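Local structure of beta-galactosidase (Geobacillus stearothermophilus, 4OIF) at residues A275-I281 and L313-P317; Y545-Y550 and D605-E609; A190-S194 and I217-D223. The protein probably hydrolyses terminal non-reducing beta-D-galactose residues of beta-D-galactosides, as a zinc-binding, homotrimeric intracellular enzyme of glycoside hydrolase family 42. All blocks are in the same frame, centred on the assembly; numbering follows the deposited sequence.

Contact 1 (A275-I281 and L313-P317); sequences AKHLDVI and LKQQP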
loop_
_atom_site.group_PDB
_atom_site.type_symbol
_atom_site.label_atom_id
_atom_site.label_comp_id
_atom_site.label_asym_id
_atom_site.label_seq_id
_atom_site.Cartn_x
_atom_site.Cartn_y
_atom_site.Cartn_z
ATOM N N ALA A 275 -23.170 9.066 -24.768
ATOM C CA ALA A 275 -23.321 8.621 -26.154
ATOM C C ALA A 275 -24.441 9.360 -26.880
ATOM O O ALA A 275 -24.337 9.645 -28.081
ATOM C CB ALA A 275 -23.564 7.125 -26.196
ATOM N N LYS A 276 -25.510 9.656 -26.141
ATOM C CA LYS A 276 -26.643 10.406 -26.681
ATOM C C LYS A 276 -26.231 11.795 -27.172
ATOM O O LYS A 276 -26.943 12.403 -27.961
ATOM C CB LYS A 276 -27.749 10.555 -25.640
ATOM C CG LYS A 276 -28.304 9.257 -25.057
ATOM C CD LYS A 276 -29.472 9.562 -24.128
ATOM C CE LYS A 276 -29.743 8.420 -23.168
ATOM N NZ LYS A 276 -29.788 7.141 -23.915
ATOM N N HIS A 277 -25.087 12.293 -26.712
ATOM C CA HIS A 277 -24.650 13.639 -27.080
ATOM C C HIS A 277 -23.634 13.648 -28.219
ATOM O O HIS A 277 -23.244 14.710 -28.688
ATOM C CB HIS A 277 -24.064 14.360 -25.858
ATOM C CG HIS A 277 -25.050 14.542 -24.745
ATOM N ND1 HIS A 277 -25.696 15.739 -24.510
ATOM C CD2 HIS A 277 -25.527 13.669 -23.823
ATOM C CE1 HIS A 277 -26.513 15.599 -23.480
ATOM N NE2 HIS A 277 -26.427 14.354 -23.043
ATOM N N LEU A 278 -23.218 12.469 -28.668
ATOM C CA LEU A 278 -22.207 12.368 -29.712
ATOM C C LEU A 278 -22.804 11.917 -31.043
ATOM O O LEU A 278 -23.851 11.272 -31.070
ATOM C CB LEU A 278 -21.110 11.398 -29.283
ATOM C CG LEU A 278 -20.410 11.696 -27.955
ATOM C CD1 LEU A 278 -19.431 10.568 -27.625
ATOM C CD2 LEU A 278 -19.694 13.038 -27.996
ATOM N N ASP A 279 -22.146 12.264 -32.147
ATOM C CA ASP A 279 -22.589 11.796 -33.460
ATOM C C ASP A 279 -22.085 10.377 -33.668
ATOM O O ASP A 279 -22.764 9.544 -34.263
ATOM C CB ASP A 279 -22.084 12.711 -34.587
ATOM C CG ASP A 279 -22.645 14.115 -34.493
ATOM O OD1 ASP A 279 -23.791 14.266 -34.005
ATOM O OD2 ASP A 279 -21.942 15.069 -34.903
ATOM N N VAL A 280 -20.887 10.113 -33.158
ATOM C CA VAL A 280 -20.244 8.828 -33.353
ATOM C C VAL A 280 -19.392 8.491 -32.121
ATOM O O VAL A 280 -18.802 9.377 -31.491
ATOM C CB VAL A 280 -19.392 8.818 -34.674
ATOM C CG1 VAL A 280 -18.393 9.950 -34.680
ATOM C CG2 VAL A 280 -18.709 7.468 -34.898
ATOM N N ILE A 281 -19.389 7.210 -31.754
ATOM C CA ILE A 281 -18.617 6.721 -30.622
ATOM C C ILE A 281 -17.219 6.348 -31.076
ATOM O O ILE A 281 -17.036 5.738 -32.133
ATOM C CB ILE A 281 -19.264 5.487 -29.956
ATOM C CG1 ILE A 281 -20.697 5.796 -29.518
ATOM C CG2 ILE A 281 -18.413 5.014 -28.781
ATOM C CD1 ILE A 281 -20.827 7.059 -28.669
ATOM N N LEU A 313 -23.682 1.143 -28.239
ATOM C CA LEU A 313 -24.178 2.415 -27.681
ATOM C C LEU A 313 -25.062 3.212 -28.635
ATOM O O LEU A 313 -26.084 3.780 -28.235
ATOM C CB LEU A 313 -23.018 3.295 -27.242
ATOM C CG LEU A 313 -22.434 2.809 -25.924
ATOM C CD1 LEU A 313 -21.154 3.550 -25.605
ATOM C CD2 LEU A 313 -23.472 2.966 -24.804
ATOM N N LYS A 314 -24.669 3.257 -29.899
ATOM C CA LYS A 314 -25.448 3.986 -30.880
ATOM C C LYS A 314 -25.812 3.102 -32.067
ATOM O O LYS A 314 -26.246 3.602 -33.105
ATOM C CB LYS A 314 -24.693 5.231 -31.341
ATOM C CG LYS A 314 -24.418 6.227 -30.222
ATOM C CD LYS A 314 -23.744 7.491 -30.749
ATOM C CE LYS A 314 -24.714 8.336 -31.565
ATOM N NZ LYS A 314 -25.614 9.099 -30.662
ATOM N N GLN A 315 -25.628 1.795 -31.892
ATOM C CA GLN A 315 -26.087 0.785 -32.846
ATOM C C GLN A 315 -25.695 1.149 -34.279
ATOM O O GLN A 315 -26.521 1.128 -35.201
ATOM C CB GLN A 315 -27.605 0.599 -32.717
ATOM C CG GLN A 315 -28.042 -0.126 -31.437
ATOM C CD GLN A 315 -27.883 -1.652 -31.518
ATOM O OE1 GLN A 315 -28.803 -2.373 -31.922
ATOM N NE2 GLN A 315 -26.713 -2.141 -31.134
ATOM N N GLN A 316 -24.425 1.503 -34.438
ATOM C CA GLN A 316 -23.862 1.925 -35.713
ATOM C C GLN A 316 -22.352 1.657 -35.643
ATOM O O GLN A 316 -21.841 1.336 -34.572
ATOM C CB GLN A 316 -24.164 3.406 -35.966
ATOM C CG GLN A 316 -23.472 4.311 -34.961
ATOM C CD GLN A 316 -23.684 5.794 -35.211
ATOM O OE1 GLN A 316 -24.552 6.201 -35.991
ATOM N NE2 GLN A 316 -22.891 6.617 -34.531
ATOM N N PRO A 317 -21.627 1.779 -36.769
ATOM C CA PRO A 317 -20.182 1.563 -36.630
ATOM C C PRO A 317 -19.529 2.552 -35.652
ATOM O O PRO A 317 -19.996 3.686 -35.522
ATOM C CB PRO A 317 -19.657 1.785 -38.048
ATOM C CG PRO A 317 -20.826 1.542 -38.931
ATOM C CD PRO A 317 -22.020 2.006 -38.171
HETATM O O HOH W 1 -21.041 5.192 -33.025
#
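The ammonium group of Lys314 is the polar centre of this contact: NZ donates to two backbone carbonyls, Leu278 O at 2.8 Å and Ala275 O at 2.9 Å. Ala275 O also accepts from Leu278 N (3.1 Å), so the lysine sits on a turn that is already closed by its own backbone. Two residues on, the side-chain amide of Gln316 meets another carbonyl, NE2 donating to Asp279 O at 2.9 Å and to water 1 at 2.8 Å. That water also accepts from Ile281 N (2.9 Å) and donates to Pro317 O (3.1 Å), bridging the two backbones just before they enter the neighbouring parallel strands 282-284 and 319-322. Between the two segments the packing is aliphatic. Ile281 CD1 lies 3.6 Å from Lys314 CD, covering the lysine's methylenes, while Leu313 CB meets Ala275 CB at 4.0 Å and Ile281 CG1 at 4.1 Å; outside, Phe256 of strand 252-259 touches both Ile281 and Leu313. The carboxylate of Asp279 is used elsewhere, on Arg244 and the backbone of Ile252, and Lys276 pairs with Glu462. Two loops leading into consecutive strands of the TIM barrel are thus joined by side-chain donors on one loop and main-chain acceptors on the other: the lysine's charge is met by carbonyl dipoles of the 275-281 loop, so the match depends on that loop's backbone shape rather than on an acidic partner.

Contact 2 (Y545-Y550 and D605-E609); sequences YRGRSY and DFYQE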
loop_
_atom_site.group_PDB
_atom_site.type_symbol
_atom_site.label_atom_id
_atom_site.label_comp_id
_atom_site.label_asym_id
_atom_site.label_seq_id
_atom_site.Cartn_x
_atom_site.Cartn_y
_atom_site.Cartn_z
ATOM N N TYR A 545 -25.971 -30.177 -12.221
ATOM C CA TYR A 545 -26.773 -29.659 -13.315
ATOM C C TYR A 545 -26.536 -30.510 -14.567
ATOM O O TYR A 545 -25.387 -30.806 -14.926
ATOM C CB TYR A 545 -26.429 -28.184 -13.558
ATOM C CG TYR A 545 -26.967 -27.607 -14.842
ATOM C CD1 TYR A 545 -28.249 -27.097 -14.909
ATOM C CD2 TYR A 545 -26.179 -27.552 -15.987
ATOM C CE1 TYR A 545 -28.741 -26.558 -16.079
ATOM C CE2 TYR A 545 -26.661 -27.014 -17.162
ATOM C CZ TYR A 545 -27.943 -26.521 -17.204
ATOM O OH TYR A 545 -28.432 -25.986 -18.369
ATOM N N ARG A 546 -27.632 -30.918 -15.204
ATOM C CA ARG A 546 -27.591 -31.815 -16.359
ATOM C C ARG A 546 -26.609 -32.961 -16.176
ATOM O O ARG A 546 -25.779 -33.196 -17.043
ATOM C CB ARG A 546 -27.229 -31.051 -17.632
ATOM C CG ARG A 546 -28.174 -29.910 -17.976
ATOM C CD ARG A 546 -29.493 -30.420 -18.496
ATOM N NE ARG A 546 -30.316 -29.352 -19.052
ATOM C CZ ARG A 546 -31.253 -28.701 -18.367
ATOM N NH1 ARG A 546 -31.480 -29.015 -17.098
ATOM N NH2 ARG A 546 -31.965 -27.741 -18.952
ATOM N N GLY A 547 -26.689 -33.645 -15.038
ATOM C CA GLY A 547 -25.870 -34.820 -14.778
ATOM C C GLY A 547 -24.415 -34.586 -14.384
ATOM O O GLY A 547 -23.682 -35.536 -14.091
ATOM N N ARG A 548 -23.980 -33.333 -14.367
ATOM C CA ARG A 548 -22.580 -33.061 -14.057
ATOM C C ARG A 548 -22.478 -32.199 -12.784
ATOM O O ARG A 548 -23.425 -31.502 -12.428
ATOM C CB ARG A 548 -21.917 -32.377 -15.267
ATOM C CG ARG A 548 -20.411 -32.143 -15.195
ATOM C CD ARG A 548 -19.976 -31.229 -16.352
ATOM N NE ARG A 548 -18.539 -30.917 -16.395
ATOM C CZ ARG A 548 -17.895 -30.172 -15.493
ATOM N NH1 ARG A 548 -18.539 -29.683 -14.444
ATOM N NH2 ARG A 548 -16.599 -29.923 -15.624
ATOM N N SER A 549 -21.351 -32.272 -12.079
ATOM C CA SER A 549 -21.057 -31.295 -11.035
ATOM C C SER A 549 -20.229 -30.160 -11.603
ATOM O O SER A 549 -19.311 -30.396 -12.389
ATOM C CB SER A 549 -20.324 -31.938 -9.867
ATOM O OG SER A 549 -21.243 -32.564 -9.004
ATOM N N TYR A 550 -20.559 -28.932 -11.203
ATOM C CA TYR A 550 -19.827 -27.729 -11.632
ATOM C C TYR A 550 -19.330 -26.960 -10.410
ATOM O O TYR A 550 -20.070 -26.770 -9.458
ATOM C CB TYR A 550 -20.711 -26.824 -12.497
ATOM C CG TYR A 550 -21.195 -27.445 -13.794
ATOM C CD1 TYR A 550 -22.385 -28.161 -13.847
ATOM C CD2 TYR A 550 -20.465 -27.304 -14.969
ATOM C CE1 TYR A 550 -22.831 -28.718 -15.030
ATOM C CE2 TYR A 550 -20.900 -27.861 -16.156
ATOM C CZ TYR A 550 -22.080 -28.566 -16.180
ATOM O OH TYR A 550 -22.511 -29.120 -17.357
ATOM N N ASP A 605 -22.239 -25.049 -21.129
ATOM C CA ASP A 605 -23.328 -26.019 -21.280
ATOM C C ASP A 605 -24.736 -25.364 -21.231
ATOM O O ASP A 605 -25.617 -25.620 -22.087
ATOM C CB ASP A 605 -23.177 -27.108 -20.211
ATOM C CG ASP A 605 -21.857 -27.914 -20.356
ATOM O OD1 ASP A 605 -21.196 -27.829 -21.410
ATOM O OD2 ASP A 605 -21.474 -28.648 -19.424
ATOM N N PHE A 606 -24.921 -24.496 -20.243
ATOM C CA PHE A 606 -26.166 -23.768 -20.027
ATOM C C PHE A 606 -26.561 -22.976 -21.276
ATOM O O PHE A 606 -27.685 -23.091 -21.835
ATOM C CB PHE A 606 -26.002 -22.831 -18.811
ATOM C CG PHE A 606 -27.244 -22.068 -18.458
ATOM C CD1 PHE A 606 -28.194 -22.618 -17.612
ATOM C CD2 PHE A 606 -27.473 -20.808 -18.986
ATOM C CE1 PHE A 606 -29.361 -21.914 -17.299
ATOM C CE2 PHE A 606 -28.631 -20.113 -18.679
ATOM C CZ PHE A 606 -29.576 -20.673 -17.833
ATOM N N TYR A 607 -25.607 -22.171 -21.722
ATOM C CA TYR A 607 -25.860 -21.311 -22.859
ATOM C C TYR A 607 -25.868 -22.102 -24.159
ATOM O O TYR A 607 -26.451 -21.658 -25.138
ATOM C CB TYR A 607 -24.841 -20.174 -22.913
ATOM C CG TYR A 607 -25.146 -19.087 -21.907
ATOM C CD1 TYR A 607 -26.363 -18.416 -21.934
ATOM C CD2 TYR A 607 -24.230 -18.739 -20.929
ATOM C CE1 TYR A 607 -26.658 -17.427 -21.016
ATOM C CE2 TYR A 607 -24.518 -17.752 -20.002
ATOM C CZ TYR A 607 -25.726 -17.098 -20.056
ATOM O OH TYR A 607 -26.004 -16.116 -19.143
ATOM N N GLN A 608 -25.251 -23.279 -24.167
ATOM C CA GLN A 608 -25.309 -24.123 -25.348
ATOM C C GLN A 608 -26.739 -24.541 -25.538
ATOM O O GLN A 608 -27.287 -24.473 -26.657
ATOM C CB GLN A 608 -24.424 -25.359 -25.217
ATOM C CG GLN A 608 -24.277 -26.115 -26.524
ATOM C CD GLN A 608 -23.622 -25.262 -27.607
ATOM O OE1 GLN A 608 -22.755 -24.428 -27.319
ATOM N NE2 GLN A 608 -24.041 -25.458 -28.855
ATOM N N GLU A 609 -27.343 -24.966 -24.428
ATOM C CA GLU A 609 -28.758 -25.317 -24.458
ATOM C C GLU A 609 -29.605 -24.146 -24.901
ATOM O O GLU A 609 -30.535 -24.322 -25.693
ATOM C CB GLU A 609 -29.235 -25.811 -23.102
ATOM C CG GLU A 609 -28.771 -27.208 -22.791
ATOM C CD GLU A 609 -29.899 -28.077 -22.312
ATOM O OE1 GLU A 609 -31.038 -27.567 -22.247
ATOM O OE2 GLU A 609 -29.644 -29.258 -21.992
#
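Tyr545 ends strand 541-545 and sends its ring toward helix 600-613, where OH lies 3.5 Å from Phe606 CD1 and CZ 3.9 Å from the same atom; Phe602, one turn earlier on the helix, meets the Tyr545 ring edge-to-face. Arg546 opens the two-residue loop of a type I' turn and forms a salt bridge with Glu609: NE donates to OE2 at 3.0 Å, and NH2 adds a weak bond to OE1 at 3.4 Å. The same guanidinium is shared with Glu567 through NH1. Gly547 completes the loop with positive phi, and the reciprocal backbone bonds Tyr545 N to Arg548 O and Arg548 N to Tyr545 O, both 2.9 Å, close it. Arg548 merely brushes the helix, its CD 4.3 Å from Asp605 OD2. Two residues on, Tyr550 OH donates a very short hydrogen bond of 2.4 Å to Asp605 OD2, which approaches near the plane of the ring; Asp605 OD1 is held by Gln601. The arrangement is a beta hairpin with a two-residue type I' turn, packed against a helix by aromatic rings, with a tyrosine-aspartate hydrogen bond beside them and an arginine-glutamate salt bridge at the exposed turn, inside the GH42 trimerisation domain.

Contact 3 (A190-S194 and I217-D223); sequences AWWTS and IHGLNLD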
loop_
_atom_site.group_PDB
_atom_site.type_symbol
_atom_site.label_atom_id
_atom_site.label_comp_id
_atom_site.label_asym_id
_atom_site.label_seq_id
_atom_site.Cartn_x
_atom_site.Cartn_y
_atom_site.Cartn_z
ATOM N N ALA A 190 -34.533 9.559 0.060
ATOM C CA ALA A 190 -33.785 8.817 -0.938
ATOM C C ALA A 190 -32.438 8.327 -0.404
ATOM O O ALA A 190 -32.017 7.214 -0.698
ATOM C CB ALA A 190 -33.576 9.680 -2.178
ATOM N N TRP A 191 -31.759 9.166 0.371
ATOM C CA TRP A 191 -30.398 8.854 0.807
ATOM C C TRP A 191 -30.328 8.157 2.150
ATOM O O TRP A 191 -29.237 7.770 2.583
ATOM C CB TRP A 191 -29.565 10.122 0.896
ATOM C CG TRP A 191 -29.232 10.719 -0.398
ATOM C CD1 TRP A 191 -29.594 10.268 -1.638
ATOM C CD2 TRP A 191 -28.455 11.892 -0.605
ATOM N NE1 TRP A 191 -29.081 11.098 -2.607
ATOM C CE2 TRP A 191 -28.378 12.103 -1.996
ATOM C CE3 TRP A 191 -27.812 12.786 0.249
ATOM C CZ2 TRP A 191 -27.687 13.167 -2.544
ATOM C CZ3 TRP A 191 -27.134 13.846 -0.295
ATOM C CH2 TRP A 191 -27.074 14.030 -1.679
ATOM N N TRP A 192 -31.482 8.029 2.811
ATOM C CA TRP A 192 -31.587 7.435 4.154
ATOM C C TRP A 192 -30.664 8.147 5.154
ATOM O O TRP A 192 -29.886 7.509 5.875
ATOM C CB TRP A 192 -31.277 5.929 4.110
ATOM C CG TRP A 192 -31.947 5.149 5.214
ATOM C CD1 TRP A 192 -31.371 4.706 6.364
ATOM C CD2 TRP A 192 -33.328 4.748 5.277
ATOM N NE1 TRP A 192 -32.300 4.051 7.137
ATOM C CE2 TRP A 192 -33.509 4.063 6.496
ATOM C CE3 TRP A 192 -34.422 4.897 4.420
ATOM C CZ2 TRP A 192 -34.737 3.527 6.881
ATOM C CZ3 TRP A 192 -35.639 4.365 4.799
ATOM C CH2 TRP A 192 -35.789 3.688 6.022
ATOM N N THR A 193 -30.759 9.471 5.196
ATOM C CA THR A 193 -29.833 10.269 5.988
ATOM C C THR A 193 -30.134 10.248 7.480
ATOM O O THR A 193 -29.324 10.733 8.272
ATOM C CB THR A 193 -29.814 11.732 5.530
ATOM O OG1 THR A 193 -31.149 12.243 5.498
ATOM C CG2 THR A 193 -29.199 11.837 4.150
ATOM N N SER A 194 -31.276 9.689 7.869
ATOM C CA SER A 194 -31.572 9.520 9.288
ATOM C C SER A 194 -30.494 8.694 9.984
ATOM O O SER A 194 -30.171 8.921 11.148
ATOM C CB SER A 194 -32.937 8.860 9.473
ATOM O OG SER A 194 -33.050 7.718 8.647
ATOM N N ILE A 217 -22.435 7.953 3.054
ATOM C CA ILE A 217 -23.798 8.010 2.522
ATOM C C ILE A 217 -23.790 7.602 1.043
ATOM O O ILE A 217 -23.327 8.350 0.185
ATOM C CB ILE A 217 -24.435 9.412 2.686
ATOM C CG1 ILE A 217 -24.255 9.944 4.114
ATOM C CG2 ILE A 217 -25.913 9.369 2.339
ATOM C CD1 ILE A 217 -24.842 11.352 4.330
ATOM N N HIS A 218 -24.301 6.405 0.762
ATOM C CA HIS A 218 -24.261 5.835 -0.576
ATOM C C HIS A 218 -24.974 6.707 -1.602
ATOM O O HIS A 218 -24.488 6.888 -2.712
ATOM C CB HIS A 218 -24.881 4.434 -0.586
ATOM C CG HIS A 218 -24.126 3.420 0.223
ATOM N ND1 HIS A 218 -22.798 3.120 -0.007
ATOM C CD2 HIS A 218 -24.520 2.618 1.243
ATOM C CE1 HIS A 218 -22.407 2.186 0.846
ATOM N NE2 HIS A 218 -23.430 1.871 1.621
ATOM N N GLY A 219 -26.127 7.247 -1.231
ATOM C CA GLY A 219 -26.926 8.042 -2.154
ATOM C C GLY A 219 -26.211 9.315 -2.550
ATOM O O GLY A 219 -26.312 9.768 -3.692
ATOM N N LEU A 220 -25.475 9.888 -1.598
ATOM C CA LEU A 220 -24.628 11.038 -1.876
ATOM C C LEU A 220 -23.517 10.641 -2.842
ATOM O O LEU A 220 -23.256 11.351 -3.800
ATOM C CB LEU A 220 -24.041 11.619 -0.585
ATOM C CG LEU A 220 -22.905 12.643 -0.727
ATOM C CD1 LEU A 220 -23.297 13.821 -1.622
ATOM C CD2 LEU A 220 -22.434 13.147 0.634
ATOM N N ASN A 221 -22.862 9.513 -2.598
ATOM C CA ASN A 221 -21.780 9.079 -3.484
ATOM C C ASN A 221 -22.264 8.880 -4.930
ATOM O O ASN A 221 -21.645 9.367 -5.905
ATOM C CB ASN A 221 -21.149 7.793 -2.943
ATOM C CG ASN A 221 -20.626 7.953 -1.533
ATOM O OD1 ASN A 221 -20.194 9.031 -1.144
ATOM N ND2 ASN A 221 -20.645 6.878 -0.767
ATOM N N LEU A 222 -23.393 8.185 -5.045
ATOM C CA LEU A 222 -24.029 7.892 -6.321
ATOM C C LEU A 222 -24.438 9.178 -7.046
ATOM O O LEU A 222 -24.020 9.423 -8.185
ATOM C CB LEU A 222 -25.241 6.991 -6.089
ATOM C CG LEU A 222 -26.018 6.459 -7.294
ATOM C CD1 LEU A 222 -25.113 5.708 -8.267
ATOM C CD2 LEU A 222 -27.143 5.551 -6.802
ATOM N N ASP A 223 -25.240 10.003 -6.379
ATOM C CA ASP A 223 -25.651 11.270 -6.965
ATOM C C ASP A 223 -24.455 12.146 -7.337
ATOM O O ASP A 223 -24.512 12.857 -8.334
ATOM C CB ASP A 223 -26.592 12.038 -6.027
ATOM C CG ASP A 223 -28.048 11.646 -6.213
ATOM O OD1 ASP A 223 -28.341 10.902 -7.168
ATOM O OD2 ASP A 223 -28.901 12.095 -5.421
HETATM O O HOH W 2 -27.510 6.364 1.076
#
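Trp191, at the end of helix 184-191, contributes by far the largest buried surface, its indole lying flat against the first turn of helix 218-246. Gly219 CA sits 3.8 Å from the centroid of the Trp191 five-membered ring and Leu220 CB 4.0 Å from that of the six-membered ring, both over the face as CH-pi contacts, and Leu220 CD1 reaches Trp191 CH2 at 3.8 Å. Gly219 is what allows this approach: the CA atoms of Trp191 and Gly219 are just 4.6 Å apart, and a beta carbon there would fall 2.3 Å from Trp191 CD1. At the ring's edge, Trp191 NE1 donates to Asp223 OD2 at 3.0 Å, one turn further along the helix. That carboxylate also serves Tyr180, Lys179 and Arg226, which places it in a wider polar cluster. Ile217, at the N-cap position, packs by the CB and backbone of Trp191: its CG2 lies 4.0 Å from Trp191 CB and 3.7 Å from Trp191 O, and its CD1 is 4.4 Å from Thr193 CG2. Water 2 links the backbones, donating to Trp191 O (2.7 Å) and accepting from Gly219 N (2.8 Å), so an amide in one helix's first turn and a carbonyl at the other's end are joined through it. Beyond, Trp192 turns to the second subunit, bonding to Gln25 and packing edge-to-face on Trp26 of that chain. This is a close helix-end-to-helix-start junction: a helix finished by a Schellman motif, with positive phi at Trp192, lays Trp191 on Gly219 at the start of the long helix 218-246 of the TIM-barrel domain.

Contacts 1 and 3 both belong to the TIM-barrel domain, where helix 218-246 starts in contact 3 and farther on packs against the 275-281 loop of contact 1; contact 2 lies in the trimerisation domain, its centre 37 Å from that of contact 1 and 41 Å from that of contact 3. Contact 3 is fully buried and led by an aromatic face. Contacts 1 and 2 are partly buried, and their polar chemistry differs: lysine and glutamine to main-chain carbonyls between two loops in contact 1, carboxylates of a helix meeting a hairpin's arginine and tyrosine in contact 2. Contacts 1 and 3 each include a bridging water. Only around contact 3 does another subunit come within reach.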